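DTDP-glucose 4,6-dehydratase (Klebsiella pneumoniae, PDB 5U4Q) binds NAD and probably catalyses the dehydration of dTDP-glucose to dTDP-4-keto-6-deoxyglucose, as expected of an extended short-chain dehydrogenase. Local coordinates at residues Met70-Leu73 / Phe74-Gln78; Ile112-Gly115 / Cys116-Lys120; His166-Ser169 / His170-Ile174. One frame throughout, in Å; residues are numbered along the deposited sequence.

Interaction 1 (Met70-Leu73 / Phe74-Gln78); sequences MAKL and FATEQ
The side chains of M70, a selenomethionine, and F74 lie side by side on the helix and point the same way. The M70 chain is bent at both chi2 (-74°) and chi3 (-75°), which brings its methyl CE to 3.9 Å from F74 CE2 at the rim of the ring. The same ring is met at its edge by M70 O, which lies near the ring plane with F74 CD2 3.2 Å away. Other apolar contacts are slighter: K72 CG passes T76 CG2 at 4.1 Å on a more exposed flank.

This is the last part of helix 67-77, the crossover helix between parallel strands 57-61 and 81-84 of the Rossmann fold. M70 and F74 both pack on I112 of helix 98-118, while L73 is buried against V31 and I33 of strand 29-34.

Among the polar contacts, the main-chain bonds are those of a regular alpha-helix, such as F74 N to M70 O at 3.1 Å. K72 O is gripped twice, by T76 N at 2.9 Å and by T76 OG1 at 2.8 Å, the two donors arriving from opposite faces of the carbonyl plane. A chi1 of 59° folds the T76 hydroxyl back over its own helix to make the second bond. At E77, CB and CG run past L73 O, and the carboxylate reaches K5 at the start of strand 5-9, where OE1 forms a salt bridge with NZ.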
loop_
_atom_site.group_PDB
_atom_site.type_symbol
_atom_site.label_atom_id
_atom_site.label_comp_id
_atom_site.label_asym_id
_atom_site.label_seq_id
_atom_site.Cartn_x
_atom_site.Cartn_y
_atom_site.Cartn_z
HETATM N N MSE A 70 3.761 1.536 20.813
HETATM C CA MSE A 70 2.378 1.565 20.341
HETATM C C MSE A 70 1.510 0.540 21.029
HETATM O O MSE A 70 0.385 0.822 21.451
HETATM C CB MSE A 70 2.353 1.367 18.833
HETATM C CG MSE A 70 2.868 2.597 18.105
HETATM SE SE MSE A 70 1.621 4.113 18.107
HETATM C CE MSE A 70 0.406 3.347 16.781
ATOM N N ALA A 71 2.035 -0.671 21.187
ATOM C CA ALA A 71 1.293 -1.713 21.892
ATOM C C ALA A 71 0.986 -1.299 23.340
ATOM O O ALA A 71 -0.139 -1.492 23.811
ATOM C CB ALA A 71 2.074 -3.022 21.861
ATOM N N LYS A 72 1.972 -0.727 24.018
ATOM C CA LYS A 72 1.801 -0.240 25.395
ATOM C C LYS A 72 0.718 0.836 25.486
ATOM O O LYS A 72 -0.101 0.850 26.390
ATOM C CB LYS A 72 3.108 0.290 25.944
ATOM C CG LYS A 72 3.083 0.647 27.433
ATOM C CD LYS A 72 4.426 1.218 27.905
ATOM C CE LYS A 72 5.596 0.295 27.584
ATOM N NZ LYS A 72 6.910 0.780 28.115
ATOM N N LEU A 73 0.712 1.735 24.514
ATOM C CA LEU A 73 -0.287 2.791 24.475
ATOM C C LEU A 73 -1.704 2.205 24.380
ATOM O O LEU A 73 -2.577 2.530 25.163
ATOM C CB LEU A 73 -0.009 3.697 23.276
ATOM C CG LEU A 73 -1.031 4.778 22.962
ATOM C CD1 LEU A 73 -0.877 5.945 23.904
ATOM C CD2 LEU A 73 -0.859 5.217 21.521
ATOM N N PHE A 74 -1.922 1.331 23.406
ATOM C CA PHE A 74 -3.218 0.746 23.231
ATOM C C PHE A 74 -3.610 -0.102 24.453
ATOM O O PHE A 74 -4.733 -0.035 24.915
ATOM C CB PHE A 74 -3.291 -0.067 21.953
ATOM C CG PHE A 74 -3.525 0.768 20.698
ATOM C CD1 PHE A 74 -4.804 0.966 20.229
ATOM C CD2 PHE A 74 -2.467 1.265 19.960
ATOM C CE1 PHE A 74 -5.012 1.705 19.060
ATOM C CE2 PHE A 74 -2.683 2.015 18.807
ATOM C CZ PHE A 74 -3.950 2.211 18.365
ATOM N N ALA A 75 -2.653 -0.854 24.952
ATOM C CA ALA A 75 -2.943 -1.754 26.080
ATOM C C ALA A 75 -3.320 -1.010 27.348
ATOM O O ALA A 75 -4.259 -1.398 28.037
ATOM C CB ALA A 75 -1.762 -2.626 26.351
ATOM N N THR A 76 -2.574 0.036 27.665
ATOM C CA THR A 76 -2.834 0.795 28.899
ATOM C C THR A 76 -4.078 1.692 28.811
ATOM O O THR A 76 -4.785 1.904 29.793
ATOM C CB THR A 76 -1.622 1.661 29.299
ATOM O OG1 THR A 76 -1.285 2.586 28.249
ATOM C CG2 THR A 76 -0.419 0.803 29.558
ATOM N N GLU A 77 -4.353 2.219 27.624
ATOM C CA GLU A 77 -5.427 3.189 27.502
ATOM C C GLU A 77 -6.813 2.651 27.177
ATOM O O GLU A 77 -7.805 3.290 27.553
ATOM C CB GLU A 77 -5.021 4.287 26.511
ATOM C CG GLU A 77 -3.786 5.070 26.941
ATOM C CD GLU A 77 -3.963 5.954 28.172
ATOM O OE1 GLU A 77 -5.096 6.270 28.548
ATOM O OE2 GLU A 77 -2.928 6.361 28.749
ATOM N N GLN A 78 -6.883 1.517 26.472
ATOM C CA GLN A 78 -8.157 0.897 26.106
ATOM C C GLN A 78 -9.133 1.923 25.472
ATOM O O GLN A 78 -10.194 2.232 26.008
ATOM C CB GLN A 78 -8.763 0.181 27.332
ATOM C CG GLN A 78 -7.844 -0.896 27.922
ATOM C CD GLN A 78 -7.664 -2.115 27.019
ATOM O OE1 GLN A 78 -8.636 -2.717 26.562
ATOM N NE2 GLN A 78 -6.415 -2.502 26.789
#

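Interaction 2 (Ile112-Gly115 / Cys116-Lys120); sequences ILEG and CRHTK
E114 lies alongside both R117 and H118, three and four residues, about one helical turn, further on, and divides its carboxylate between them. Its chain is folded at chi2 (-70°), so the carboxylate turns toward the helix end. OE2 receives R117 NH1 at 2.9 Å through its syn lone pair, and lies close to the guanidinium plane although the two planar groups are turned 75° from each other. OE1 accepts a hydrogen bond from H118 NE2 at 2.8 Å. Here the oxygen sits in the imidazole plane, but the nitrogen approaches from well above the carboxylate plane, and the N-H...O angle is bent to 141°. The imidazole and the arginine also overlap: H118 CE1 rides 3.6 Å over a guanidinium face, toward its rim.

At the helix end, G115 O accepts from T119 N at 3.1 Å and from T119 OG1 at 2.7 Å, on opposite faces of its plane. K120, with positive phi, is the C-prime residue of a Schellman motif that terminates helix 98-118; its bond from K120 N to R117 O is weak.

OE2 of E114 is also hydrogen-bonded to Y168 OH, and R117 NH1 to L95 O of the second subunit. The buried carboxylate thus has three polar partners, which probably stabilise its negative charge and would favour a protonated imidazole on H118, while the salt bridge helps to hold the arginine at the subunit boundary.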
loop_
_atom_site.group_PDB
_atom_site.type_symbol
_atom_site.label_atom_id
_atom_site.label_comp_id
_atom_site.label_asym_id
_atom_site.label_seq_id
_atom_site.Cartn_x
_atom_site.Cartn_y
_atom_site.Cartn_z
ATOM N N ILE A 112 -1.191 0.728 14.287
ATOM C CA ILE A 112 -2.523 1.220 14.602
ATOM C C ILE A 112 -3.560 0.080 14.463
ATOM O O ILE A 112 -4.408 -0.102 15.360
ATOM C CB ILE A 112 -2.927 2.404 13.667
ATOM C CG1 ILE A 112 -2.103 3.655 13.962
ATOM C CG2 ILE A 112 -4.422 2.727 13.726
ATOM C CD1 ILE A 112 -2.492 4.396 15.209
ATOM N N LEU A 113 -3.529 -0.648 13.337
ATOM C CA LEU A 113 -4.515 -1.711 13.107
ATOM C C LEU A 113 -4.415 -2.807 14.163
ATOM O O LEU A 113 -5.433 -3.275 14.660
ATOM C CB LEU A 113 -4.378 -2.294 11.711
ATOM C CG LEU A 113 -4.779 -1.390 10.539
ATOM C CD1 LEU A 113 -4.389 -2.060 9.223
ATOM C CD2 LEU A 113 -6.255 -1.093 10.573
ATOM N N GLU A 114 -3.182 -3.179 14.493
ATOM C CA GLU A 114 -2.948 -4.202 15.530
ATOM C C GLU A 114 -3.484 -3.753 16.868
ATOM O O GLU A 114 -4.117 -4.546 17.587
ATOM C CB GLU A 114 -1.477 -4.584 15.598
ATOM C CG GLU A 114 -1.093 -5.575 14.511
ATOM C CD GLU A 114 -1.699 -6.953 14.752
ATOM O OE1 GLU A 114 -1.226 -7.594 15.715
ATOM O OE2 GLU A 114 -2.589 -7.399 14.000
ATOM N N GLY A 115 -3.245 -2.487 17.222
ATOM C CA GLY A 115 -3.741 -1.930 18.473
ATOM C C GLY A 115 -5.260 -1.974 18.501
ATOM O O GLY A 115 -5.900 -2.385 19.521
ATOM N N CYS A 116 -5.891 -1.605 17.389
ATOM C CA CYS A 116 -7.353 -1.635 17.299
ATOM C C CYS A 116 -7.903 -3.057 17.388
ATOM O O CYS A 116 -8.937 -3.280 18.014
ATOM C CB CYS A 116 -7.840 -0.986 16.005
ATOM S SG CYS A 116 -7.593 0.806 15.929
ATOM N N ARG A 117 -7.208 -3.989 16.755
ATOM C CA ARG A 117 -7.594 -5.387 16.757
ATOM C C ARG A 117 -7.546 -5.974 18.165
ATOM O O ARG A 117 -8.541 -6.531 18.661
ATOM C CB ARG A 117 -6.652 -6.165 15.850
ATOM C CG ARG A 117 -6.828 -7.676 15.877
ATOM C CD ARG A 117 -5.687 -8.300 15.136
ATOM N NE ARG A 117 -5.730 -9.752 15.236
ATOM C CZ ARG A 117 -4.765 -10.564 14.815
ATOM N NH1 ARG A 117 -3.656 -10.091 14.262
ATOM N NH2 ARG A 117 -4.924 -11.885 14.926
ATOM N N HIS A 118 -6.393 -5.884 18.794
ATOM C CA HIS A 118 -6.212 -6.545 20.101
ATOM C C HIS A 118 -6.958 -5.922 21.262
ATOM O O HIS A 118 -7.224 -6.614 22.260
ATOM C CB HIS A 118 -4.735 -6.745 20.381
ATOM C CG HIS A 118 -4.073 -7.624 19.368
ATOM N ND1 HIS A 118 -4.360 -8.971 19.261
ATOM C CD2 HIS A 118 -3.191 -7.348 18.378
ATOM C CE1 HIS A 118 -3.669 -9.487 18.259
ATOM N NE2 HIS A 118 -2.939 -8.531 17.718
ATOM N N THR A 119 -7.310 -4.642 21.149
ATOM C CA THR A 119 -8.069 -3.976 22.217
ATOM C C THR A 119 -9.523 -3.690 21.819
ATOM O O THR A 119 -10.236 -2.990 22.533
ATOM C CB THR A 119 -7.375 -2.694 22.729
ATOM O OG1 THR A 119 -7.393 -1.691 21.704
ATOM C CG2 THR A 119 -5.944 -2.964 23.166
ATOM N N LYS A 120 -9.956 -4.219 20.680
ATOM C CA LYS A 120 -11.338 -4.096 20.240
ATOM C C LYS A 120 -11.873 -2.676 20.196
ATOM O O LYS A 120 -12.943 -2.352 20.709
ATOM C CB LYS A 120 -12.249 -5.020 21.057
ATOM C CG LYS A 120 -11.885 -6.489 20.846
ATOM C CD LYS A 120 -12.984 -7.427 21.312
ATOM C CE LYS A 120 -12.654 -8.871 20.944
ATOM N NZ LYS A 120 -13.787 -9.798 21.222
#

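Interaction 3 (His166-Ser169 / His170-Ile174); sequences HTYS and HLYGI
Y172 N bonds to Y168 O at 2.9 Å in the last regular turn of helix 153-172, as does L171 N to T167 O. The helix then gives out: G173 takes positive phi (72°), its N keeps only a weak bond to S169 O, and the chain turns so that I174 O faces back to S169. S169 OG meets that carbonyl at 2.7 Å, nearly in line with the C=O bond, and is bonded as well to T176 OG1 at the start of strand 176-185.

In this family the same helix carries the Tyr-X-X-X-Lys signature near its beginning, and the segment described here is its far end, where the Rossmann fold passes into the next strand.

The Y168 and Y172 rings form an edge-to-face (T-shaped) pair, centroids 4.9 Å apart and planes at 66°. Y172 presents its CD2-CE2 edge over one face of Y168, with CD2 to CD2 at 3.5 Å, while L171 CB covers the centre of a Y172 face. I174 CD1 approaches the Y168 ring at its edge, 3.9 Å from CD2. Y168 OH, hydrogen-bonded to E114 OE2 of helix 98-118, also accepts from a water at 3.0 Å that lies 2.8 Å from Y172 OH, near the Y172 ring plane.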
loop_
_atom_site.group_PDB
_atom_site.type_symbol
_atom_site.label_atom_id
_atom_site.label_comp_id
_atom_site.label_asym_id
_atom_site.label_seq_id
_atom_site.Cartn_x
_atom_site.Cartn_y
_atom_site.Cartn_z
ATOM N N HIS A 166 -9.357 -2.566 4.968
ATOM C CA HIS A 166 -10.372 -3.512 4.465
ATOM C C HIS A 166 -10.138 -4.901 5.060
ATOM O O HIS A 166 -11.077 -5.544 5.557
ATOM C CB HIS A 166 -10.365 -3.636 2.962
ATOM C CG HIS A 166 -11.452 -4.525 2.483
ATOM N ND1 HIS A 166 -11.273 -5.876 2.249
ATOM C CD2 HIS A 166 -12.778 -4.284 2.343
ATOM C CE1 HIS A 166 -12.446 -6.418 1.965
ATOM N NE2 HIS A 166 -13.371 -5.473 1.995
ATOM N N THR A 167 -8.885 -5.367 5.017
ATOM C CA THR A 167 -8.576 -6.696 5.566
ATOM C C THR A 167 -8.859 -6.820 7.074
ATOM O O THR A 167 -9.342 -7.841 7.523
ATOM C CB THR A 167 -7.104 -7.157 5.307
ATOM O OG1 THR A 167 -6.206 -6.426 6.135
ATOM C CG2 THR A 167 -6.704 -7.010 3.893
ATOM N N TYR A 168 -8.574 -5.784 7.851
ATOM C CA TYR A 168 -8.832 -5.819 9.285
ATOM C C TYR A 168 -10.332 -5.741 9.594
ATOM O O TYR A 168 -10.812 -6.401 10.540
ATOM C CB TYR A 168 -7.981 -4.760 10.011
ATOM C CG TYR A 168 -6.632 -5.317 10.383
ATOM C CD1 TYR A 168 -5.754 -5.778 9.414
ATOM C CD2 TYR A 168 -6.254 -5.437 11.709
ATOM C CE1 TYR A 168 -4.539 -6.362 9.761
ATOM C CE2 TYR A 168 -5.030 -5.989 12.061
ATOM C CZ TYR A 168 -4.189 -6.468 11.082
ATOM O OH TYR A 168 -2.979 -7.056 11.397
ATOM N N SER A 169 -11.051 -4.928 8.850
ATOM C CA SER A 169 -12.526 -4.881 8.988
ATOM C C SER A 169 -13.128 -6.247 8.662
ATOM O O SER A 169 -14.017 -6.725 9.363
ATOM C CB SER A 169 -13.157 -3.838 8.069
ATOM O OG SER A 169 -12.826 -2.537 8.514
ATOM N N HIS A 170 -12.650 -6.850 7.582
ATOM C CA HIS A 170 -13.162 -8.144 7.154
ATOM C C HIS A 170 -12.869 -9.260 8.170
ATOM O O HIS A 170 -13.784 -10.025 8.574
ATOM C CB HIS A 170 -12.589 -8.538 5.794
ATOM C CG HIS A 170 -12.926 -9.939 5.410
ATOM N ND1 HIS A 170 -14.170 -10.306 4.943
ATOM C CD2 HIS A 170 -12.194 -11.081 5.494
ATOM C CE1 HIS A 170 -14.175 -11.613 4.718
ATOM N NE2 HIS A 170 -12.997 -12.105 5.054
ATOM N N LEU A 171 -11.612 -9.379 8.552
ATOM C CA LEU A 171 -11.167 -10.471 9.436
ATOM C C LEU A 171 -11.578 -10.330 10.876
ATOM O O LEU A 171 -11.891 -11.336 11.531
ATOM C CB LEU A 171 -9.649 -10.587 9.402
ATOM C CG LEU A 171 -9.053 -11.121 8.102
ATOM C CD1 LEU A 171 -7.547 -10.985 8.147
ATOM C CD2 LEU A 171 -9.446 -12.575 7.861
ATOM N N TYR A 172 -11.568 -9.097 11.394
ATOM C CA TYR A 172 -11.719 -8.898 12.830
ATOM C C TYR A 172 -12.929 -8.059 13.216
ATOM O O TYR A 172 -13.177 -7.851 14.416
ATOM C CB TYR A 172 -10.457 -8.288 13.403
ATOM C CG TYR A 172 -9.213 -8.984 12.961
ATOM C CD1 TYR A 172 -9.015 -10.320 13.276
ATOM C CD2 TYR A 172 -8.237 -8.324 12.207
ATOM C CE1 TYR A 172 -7.864 -10.975 12.880
ATOM C CE2 TYR A 172 -7.080 -8.970 11.806
ATOM C CZ TYR A 172 -6.905 -10.304 12.129
ATOM O OH TYR A 172 -5.764 -10.976 11.713
ATOM N N GLY A 173 -13.636 -7.564 12.211
ATOM C CA GLY A 173 -14.854 -6.776 12.430
ATOM C C GLY A 173 -14.623 -5.379 12.974
ATOM O O GLY A 173 -15.553 -4.766 13.497
ATOM N N ILE A 174 -13.394 -4.881 12.873
ATOM C CA ILE A 174 -13.076 -3.534 13.329
ATOM C C ILE A 174 -13.702 -2.564 12.329
ATOM O O ILE A 174 -13.346 -2.599 11.153
ATOM C CB ILE A 174 -11.557 -3.289 13.322
ATOM C CG1 ILE A 174 -10.842 -4.353 14.165
ATOM C CG2 ILE A 174 -11.249 -1.885 13.840
ATOM C CD1 ILE A 174 -9.368 -4.512 13.852
HETATM O O HOH W 1 -3.595 -9.804 10.355
#

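From the N terminus the three contacts follow one another in series, neither nested nor crossing, and each is local to the C-terminal end of one helix rather than closing a long loop. Interaction 1 ends helix 67-77, interaction 2 helix 98-118 and interaction 3 helix 153-172. Helix 98-118 is the middle partner. F74 CD1 lies 3.4 Å from G115 C on one flank, and L113 CB packs 3.7 Å from Y168 CD2 on another. Interactions 1 and 3 do not meet, their nearest atoms being about 9 Å apart. Interactions 2 and 3 both reach the second subunit, consistent with the helical dimer interface of extended short-chain dehydrogenases.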